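Local coordinates for protein toll (Drosophila melanogaster, PDB 4LXR), which binds the cleaved cytokine spaetzle C-106 at the cell surface, activating the Toll pathway in dorsal-ventral patterning and innate immunity, at residues Gln76-Met81 / Ile104-Asn109; Asp108-Asn113 / Phe128-Arg133. All blocks are in the same frame, centred on the assembly; numbering follows the deposited sequence.

Contact 1. Residues Gln76-Met81 / Ile104-Asn109; sequences QMRRCM and IFESDN
The side chains of Met-77 and Phe-105 cross at a slant on neighbouring strands of the parallel ladder that runs along the leucine-rich-repeat ectodomain, here near its N-terminal end. The two strand segments lie 4.7 Å apart and only 8° from parallel. Three backbone bonds join them: Met-77 N to Ile-104 O, Glu-106 N to Met-77 O, and Arg-79 N to Glu-106 O.

The side chain of Met-77 is a good example of how such a ladder is filled on its inner face. Its CB sits near Ile-104 O and Phe-105 CD2. CG stands anti to the carbonyl carbon (chi1 -67°); beyond it, SD comes within 3.9 Å of Phe-105 CD2 in an oblique Met-aromatic contact. The terminal CE ends beside Phe-105 CE2. Further round the same ring, CZ meets Cys-80 CB at 4.1 Å, and Cys-80 is itself fixed by a disulfide to Cys-52.

On the other face, Arg-78 and Glu-106 run side by side in a long salt bridge, NE to OE1 at 3.6 Å, their planes 79° apart. Each has a second ionic partner: Glu-106 pairs with Arg-129, and Arg-78 with Glu-48 of the spaetzle C-106 chain.

Past the strands, Ser-107 OG does two jobs. It donates to Cys-80 O at 2.8 Å from above the carbonyl plane, and it accepts from Asn-109 N in an ST turn. An alanine here would probably leave Cys-80 O without this donor and Asn-109 N without its acceptor, freeing the two loops to shift against each other. Close by, one water spans them, donating to Arg-79 O and accepting from Asn-109 ND2, 2.8 Å from that nitrogen.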
loop_
_atom_site.group_PDB
_atom_site.type_symbol
_atom_site.label_atom_id
_atom_site.label_comp_id
_atom_site.label_asym_id
_atom_site.label_seq_id
_atom_site.Cartn_x
_atom_site.Cartn_y
_atom_site.Cartn_z
ATOM N N GLN A 76 29.246 3.050 -25.926
ATOM C CA GLN A 76 29.494 2.436 -24.629
ATOM C C GLN A 76 30.138 1.082 -24.850
ATOM O O GLN A 76 29.554 0.223 -25.503
ATOM C CB GLN A 76 28.191 2.275 -23.852
ATOM C CG GLN A 76 28.366 1.660 -22.474
ATOM C CD GLN A 76 27.070 1.587 -21.689
ATOM O OE1 GLN A 76 26.229 0.715 -21.922
ATOM N NE2 GLN A 76 26.901 2.503 -20.756
ATOM N N MET A 77 31.332 0.894 -24.297
ATOM C CA MET A 77 32.079 -0.348 -24.465
ATOM C C MET A 77 32.189 -1.006 -23.099
ATOM O O MET A 77 32.604 -0.370 -22.143
ATOM C CB MET A 77 33.474 -0.079 -25.051
ATOM C CG MET A 77 33.457 0.438 -26.495
ATOM S SD MET A 77 35.093 0.856 -27.153
ATOM C CE MET A 77 35.633 -0.793 -27.630
ATOM N N ARG A 78 31.813 -2.277 -23.010
ATOM C CA ARG A 78 31.757 -2.970 -21.735
ATOM C C ARG A 78 32.520 -4.287 -21.774
ATOM O O ARG A 78 32.283 -5.133 -22.654
ATOM C CB ARG A 78 30.292 -3.252 -21.343
ATOM C CG ARG A 78 29.534 -2.010 -20.901
ATOM C CD ARG A 78 28.050 -2.293 -20.618
ATOM N NE ARG A 78 27.829 -3.119 -19.435
ATOM C CZ ARG A 78 26.657 -3.676 -19.124
ATOM N NH1 ARG A 78 25.605 -3.484 -19.911
ATOM N NH2 ARG A 78 26.533 -4.420 -18.031
ATOM N N ARG A 79 33.407 -4.466 -20.795
ATOM C CA ARG A 79 34.192 -5.700 -20.627
ATOM C C ARG A 79 35.185 -5.927 -21.770
ATOM O O ARG A 79 35.659 -7.048 -21.996
ATOM C CB ARG A 79 33.278 -6.930 -20.441
ATOM C CG ARG A 79 32.074 -6.665 -19.550
ATOM C CD ARG A 79 31.220 -7.903 -19.338
ATOM N NE ARG A 79 31.658 -8.662 -18.172
ATOM C CZ ARG A 79 30.841 -9.350 -17.373
ATOM N NH1 ARG A 79 31.332 -10.013 -16.331
ATOM N NH2 ARG A 79 29.534 -9.375 -17.612
ATOM N N CYS A 80 35.519 -4.855 -22.480
ATOM C CA CYS A 80 36.446 -4.973 -23.605
ATOM C C CYS A 80 37.881 -4.809 -23.139
ATOM O O CYS A 80 38.134 -4.212 -22.092
ATOM C CB CYS A 80 36.104 -3.952 -24.704
ATOM S SG CYS A 80 34.376 -4.148 -25.342
ATOM N N MET A 81 38.818 -5.361 -23.905
ATOM C CA MET A 81 40.235 -5.191 -23.599
ATOM C C MET A 81 40.741 -3.934 -24.258
ATOM O O MET A 81 40.325 -3.601 -25.376
ATOM C CB MET A 81 41.047 -6.401 -24.087
ATOM C CG MET A 81 40.573 -7.681 -23.433
ATOM S SD MET A 81 41.456 -9.129 -23.964
ATOM C CE MET A 81 43.077 -8.811 -23.264
ATOM N N ILE A 104 32.135 5.761 -23.292
ATOM C CA ILE A 104 32.146 5.063 -22.004
ATOM C C ILE A 104 32.951 3.776 -22.195
ATOM O O ILE A 104 32.759 3.046 -23.168
ATOM C CB ILE A 104 30.714 4.748 -21.557
ATOM C CG1 ILE A 104 30.002 6.052 -21.165
ATOM C CG2 ILE A 104 30.682 3.707 -20.424
ATOM C CD1 ILE A 104 28.542 6.002 -21.361
ATOM N N PHE A 105 33.902 3.526 -21.308
ATOM C CA PHE A 105 34.717 2.321 -21.403
ATOM C C PHE A 105 34.757 1.718 -20.016
ATOM O O PHE A 105 35.505 2.173 -19.149
ATOM C CB PHE A 105 36.136 2.627 -21.913
ATOM C CG PHE A 105 36.901 1.400 -22.377
ATOM C CD1 PHE A 105 37.526 0.552 -21.453
ATOM C CD2 PHE A 105 37.000 1.102 -23.727
ATOM C CE1 PHE A 105 38.232 -0.559 -21.879
ATOM C CE2 PHE A 105 37.694 -0.028 -24.174
ATOM C CZ PHE A 105 38.309 -0.861 -23.252
ATOM N N GLU A 106 33.930 0.695 -19.817
ATOM C CA GLU A 106 33.770 0.038 -18.530
ATOM C C GLU A 106 34.198 -1.415 -18.652
ATOM O O GLU A 106 33.530 -2.197 -19.328
ATOM C CB GLU A 106 32.300 0.128 -18.112
ATOM C CG GLU A 106 31.936 -0.574 -16.837
ATOM C CD GLU A 106 30.435 -0.495 -16.586
ATOM O OE1 GLU A 106 29.740 -1.493 -16.862
ATOM O OE2 GLU A 106 29.951 0.570 -16.142
ATOM N N SER A 107 35.298 -1.796 -18.003
ATOM C CA SER A 107 35.778 -3.172 -18.148
ATOM C C SER A 107 36.651 -3.671 -17.015
ATOM O O SER A 107 37.499 -2.943 -16.508
ATOM C CB SER A 107 36.539 -3.341 -19.477
ATOM O OG SER A 107 37.162 -4.623 -19.523
ATOM N N ASP A 108 36.472 -4.939 -16.658
ATOM C CA ASP A 108 37.344 -5.604 -15.698
ATOM C C ASP A 108 38.295 -6.566 -16.393
ATOM O O ASP A 108 38.974 -7.381 -15.755
ATOM C CB ASP A 108 36.496 -6.337 -14.655
ATOM C CG ASP A 108 35.592 -5.385 -13.892
ATOM O OD1 ASP A 108 35.983 -4.207 -13.704
ATOM O OD2 ASP A 108 34.490 -5.797 -13.495
ATOM N N ASN A 109 38.329 -6.476 -17.714
ATOM C CA ASN A 109 39.256 -7.263 -18.517
ATOM C C ASN A 109 40.040 -6.320 -19.420
ATOM O O ASN A 109 39.783 -6.241 -20.622
ATOM C CB ASN A 109 38.493 -8.318 -19.336
ATOM C CG ASN A 109 39.406 -9.123 -20.251
ATOM O OD1 ASN A 109 40.616 -9.173 -20.041
ATOM N ND2 ASN A 109 38.823 -9.756 -21.275
HETATM O O HOH W 1 36.130 -9.765 -22.018
#

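Contact 2. Residues Asp108-Asn113 / Phe128-Arg133; sequences DNLGMN and FRFTTR. With NAG (2-acetamido-2-deoxy-beta-D-glucopyranose), chain I.
Asp-108 meets Arg-133 through both carboxylate oxygens, joining the loop after strand 102-106 to the turn just past the end of the next strand in the leucine-rich-repeat ladder. The ionic part falls on OD2. Arg-133 NH2 approaches it at 2.8 Å, and NE, 3.1 Å from the same oxygen, meets it on the syn side. Both bonds lie close to the guanidinium plane, although the carboxylate is turned 43° from it. The remaining polar bond is to the backbone: Arg-133 N donates to OD1 on its anti side but well out of the carboxylate plane, at 2.9 Å.

Apolar packing is the work of Leu-110. Its CD2 meets the edge of the Phe-130 ring tip to tip, 4.0 Å from CE1, while CD1 rests against Thr-132 OG1, a hydroxyl hydrogen-bonded to Ser-107 O.

At the far end of segment 108-113 a covalent link carries an N-linked sugar, Asn-113 ND2 to its C1.

With three N-H groups of one residue converging on it, the Asp-108 carboxylate is held against rotation. Its negative charge probably also offsets the repulsion between Arg-133 NH2 and the like-charged Arg-11 of the spaetzle C-106 chain.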
loop_
_atom_site.group_PDB
_atom_site.type_symbol
_atom_site.label_atom_id
_atom_site.label_comp_id
_atom_site.label_asym_id
_atom_site.label_seq_id
_atom_site.Cartn_x
_atom_site.Cartn_y
_atom_site.Cartn_z
ATOM N N ASP A 108 36.472 -4.939 -16.658
ATOM C CA ASP A 108 37.344 -5.604 -15.698
ATOM C C ASP A 108 38.295 -6.566 -16.393
ATOM O O ASP A 108 38.974 -7.381 -15.755
ATOM C CB ASP A 108 36.496 -6.337 -14.655
ATOM C CG ASP A 108 35.592 -5.385 -13.892
ATOM O OD1 ASP A 108 35.983 -4.207 -13.704
ATOM O OD2 ASP A 108 34.490 -5.797 -13.495
ATOM N N ASN A 109 38.329 -6.476 -17.714
ATOM C CA ASN A 109 39.256 -7.263 -18.517
ATOM C C ASN A 109 40.040 -6.320 -19.420
ATOM O O ASN A 109 39.783 -6.241 -20.622
ATOM C CB ASN A 109 38.493 -8.318 -19.336
ATOM C CG ASN A 109 39.406 -9.123 -20.251
ATOM O OD1 ASN A 109 40.616 -9.173 -20.041
ATOM N ND2 ASN A 109 38.823 -9.756 -21.275
ATOM N N LEU A 110 40.998 -5.608 -18.822
ATOM C CA LEU A 110 41.779 -4.576 -19.512
ATOM C C LEU A 110 42.924 -5.139 -20.365
ATOM O O LEU A 110 43.088 -4.750 -21.519
ATOM C CB LEU A 110 42.337 -3.561 -18.505
ATOM C CG LEU A 110 41.323 -2.763 -17.672
ATOM C CD1 LEU A 110 42.023 -1.883 -16.627
ATOM C CD2 LEU A 110 40.385 -1.929 -18.561
ATOM N N GLY A 111 43.712 -6.045 -19.794
ATOM C CA GLY A 111 44.851 -6.628 -20.493
ATOM C C GLY A 111 46.115 -5.801 -20.337
ATOM O O GLY A 111 47.202 -6.304 -20.583
ATOM N N MET A 112 45.954 -4.546 -19.903
ATOM C CA MET A 112 47.029 -3.560 -19.779
ATOM C C MET A 112 46.473 -2.313 -19.069
ATOM O O MET A 112 45.267 -2.218 -18.801
ATOM C CB MET A 112 47.551 -3.163 -21.167
ATOM C CG MET A 112 46.536 -2.352 -21.996
ATOM S SD MET A 112 47.015 -2.058 -23.725
ATOM C CE MET A 112 48.350 -0.837 -23.538
ATOM N N ASN A 113 47.352 -1.369 -18.750
ATOM C CA ASN A 113 46.945 -0.043 -18.253
ATOM C C ASN A 113 46.487 0.842 -19.414
ATOM O O ASN A 113 46.972 0.698 -20.537
ATOM C CB ASN A 113 48.129 0.638 -17.534
ATOM C CG ASN A 113 48.533 -0.069 -16.233
ATOM O OD1 ASN A 113 47.676 -0.414 -15.419
ATOM N ND2 ASN A 113 49.842 -0.281 -16.037
ATOM N N PHE A 128 33.569 11.578 -21.339
ATOM C CA PHE A 128 34.362 10.360 -21.334
ATOM C C PHE A 128 34.250 9.730 -19.972
ATOM O O PHE A 128 34.324 10.435 -18.975
ATOM C CB PHE A 128 35.835 10.676 -21.674
ATOM C CG PHE A 128 36.781 9.530 -21.434
ATOM C CD1 PHE A 128 36.740 8.389 -22.239
ATOM C CD2 PHE A 128 37.740 9.604 -20.419
ATOM C CE1 PHE A 128 37.629 7.324 -22.035
ATOM C CE2 PHE A 128 38.653 8.544 -20.203
ATOM C CZ PHE A 128 38.590 7.397 -21.002
ATOM N N ARG A 129 34.068 8.410 -19.929
ATOM C CA ARG A 129 34.056 7.685 -18.664
ATOM C C ARG A 129 34.941 6.456 -18.752
ATOM O O ARG A 129 34.846 5.686 -19.705
ATOM C CB ARG A 129 32.638 7.255 -18.257
ATOM C CG ARG A 129 32.669 6.168 -17.162
ATOM C CD ARG A 129 31.391 6.138 -16.278
ATOM N NE ARG A 129 30.237 5.545 -16.942
ATOM C CZ ARG A 129 29.963 4.237 -17.015
ATOM N NH1 ARG A 129 30.783 3.316 -16.491
ATOM N NH2 ARG A 129 28.847 3.845 -17.633
ATOM N N PHE A 130 35.788 6.263 -17.750
ATOM C CA PHE A 130 36.602 5.061 -17.668
ATOM C C PHE A 130 36.350 4.410 -16.320
ATOM O O PHE A 130 36.496 5.047 -15.266
ATOM C CB PHE A 130 38.097 5.402 -17.806
ATOM C CG PHE A 130 39.004 4.211 -17.686
ATOM C CD1 PHE A 130 38.824 3.097 -18.509
ATOM C CD2 PHE A 130 40.038 4.205 -16.772
ATOM C CE1 PHE A 130 39.654 1.982 -18.410
ATOM C CE2 PHE A 130 40.893 3.089 -16.656
ATOM C CZ PHE A 130 40.702 1.977 -17.477
ATOM N N THR A 131 36.030 3.126 -16.339
ATOM C CA THR A 131 35.577 2.467 -15.121
ATOM C C THR A 131 36.126 1.060 -15.087
ATOM O O THR A 131 35.990 0.312 -16.064
ATOM C CB THR A 131 34.035 2.426 -15.088
ATOM O OG1 THR A 131 33.531 3.761 -14.915
ATOM C CG2 THR A 131 33.520 1.528 -13.964
ATOM N N THR A 132 36.749 0.692 -13.976
ATOM C CA THR A 132 37.314 -0.649 -13.857
ATOM C C THR A 132 37.459 -1.012 -12.391
ATOM O O THR A 132 37.607 -0.132 -11.553
ATOM C CB THR A 132 38.701 -0.769 -14.547
ATOM O OG1 THR A 132 39.159 -2.126 -14.466
ATOM C CG2 THR A 132 39.747 0.146 -13.880
ATOM N N ARG A 133 37.425 -2.308 -12.092
ATOM C CA ARG A 133 37.739 -2.807 -10.751
ATOM C C ARG A 133 39.061 -3.579 -10.698
ATOM O O ARG A 133 39.429 -4.148 -9.656
ATOM C CB ARG A 133 36.556 -3.629 -10.205
ATOM C CG ARG A 133 35.320 -2.721 -10.090
ATOM C CD ARG A 133 34.046 -3.448 -9.850
ATOM N NE ARG A 133 33.588 -4.172 -11.026
ATOM C CZ ARG A 133 32.359 -4.658 -11.143
ATOM N NH1 ARG A 133 31.492 -4.472 -10.162
ATOM N NH2 ARG A 133 32.000 -5.329 -12.227
HETATM C C1 NAG I . 50.205 -0.363 -14.632
HETATM C C2 NAG I . 50.711 -1.811 -14.668
HETATM C C3 NAG I . 51.445 -2.172 -13.367
HETATM C C4 NAG I . 52.467 -1.111 -12.973
HETATM C C5 NAG I . 51.833 0.273 -12.990
HETATM C C6 NAG I . 52.824 1.379 -12.697
HETATM C C7 NAG I . 49.492 -3.545 -15.925
HETATM C C8 NAG I . 50.634 -3.520 -16.900
HETATM N N2 NAG I . 49.594 -2.718 -14.880
HETATM O O3 NAG I . 52.100 -3.425 -13.533
HETATM O O4 NAG I . 52.953 -1.368 -11.660
HETATM O O5 NAG I . 51.287 0.523 -14.292
HETATM O O6 NAG I . 53.081 2.192 -13.837
HETATM O O7 NAG I . 48.522 -4.285 -16.072
#

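Followed from the N terminus, the chain leaves strand 74-78, passes through helix 88-94 and returns in strand 102-106, where contact 1 closes the first loop. Contact 2 begins before contact 1 has ended, since Asp-108 and Asn-109 belong to both, and it closes a second loop, free of helix, when the chain comes back in strand 127-131. The two loops therefore follow in series, overlapping by two residues; neither nests inside the other. Together they tie three neighbouring strands of the solenoid ladder. The later pair is also joined directly, Phe-105 N lying 2.9 Å from Arg-129 O in a probable hydrogen bond, and Phe-105 packs on Phe-130.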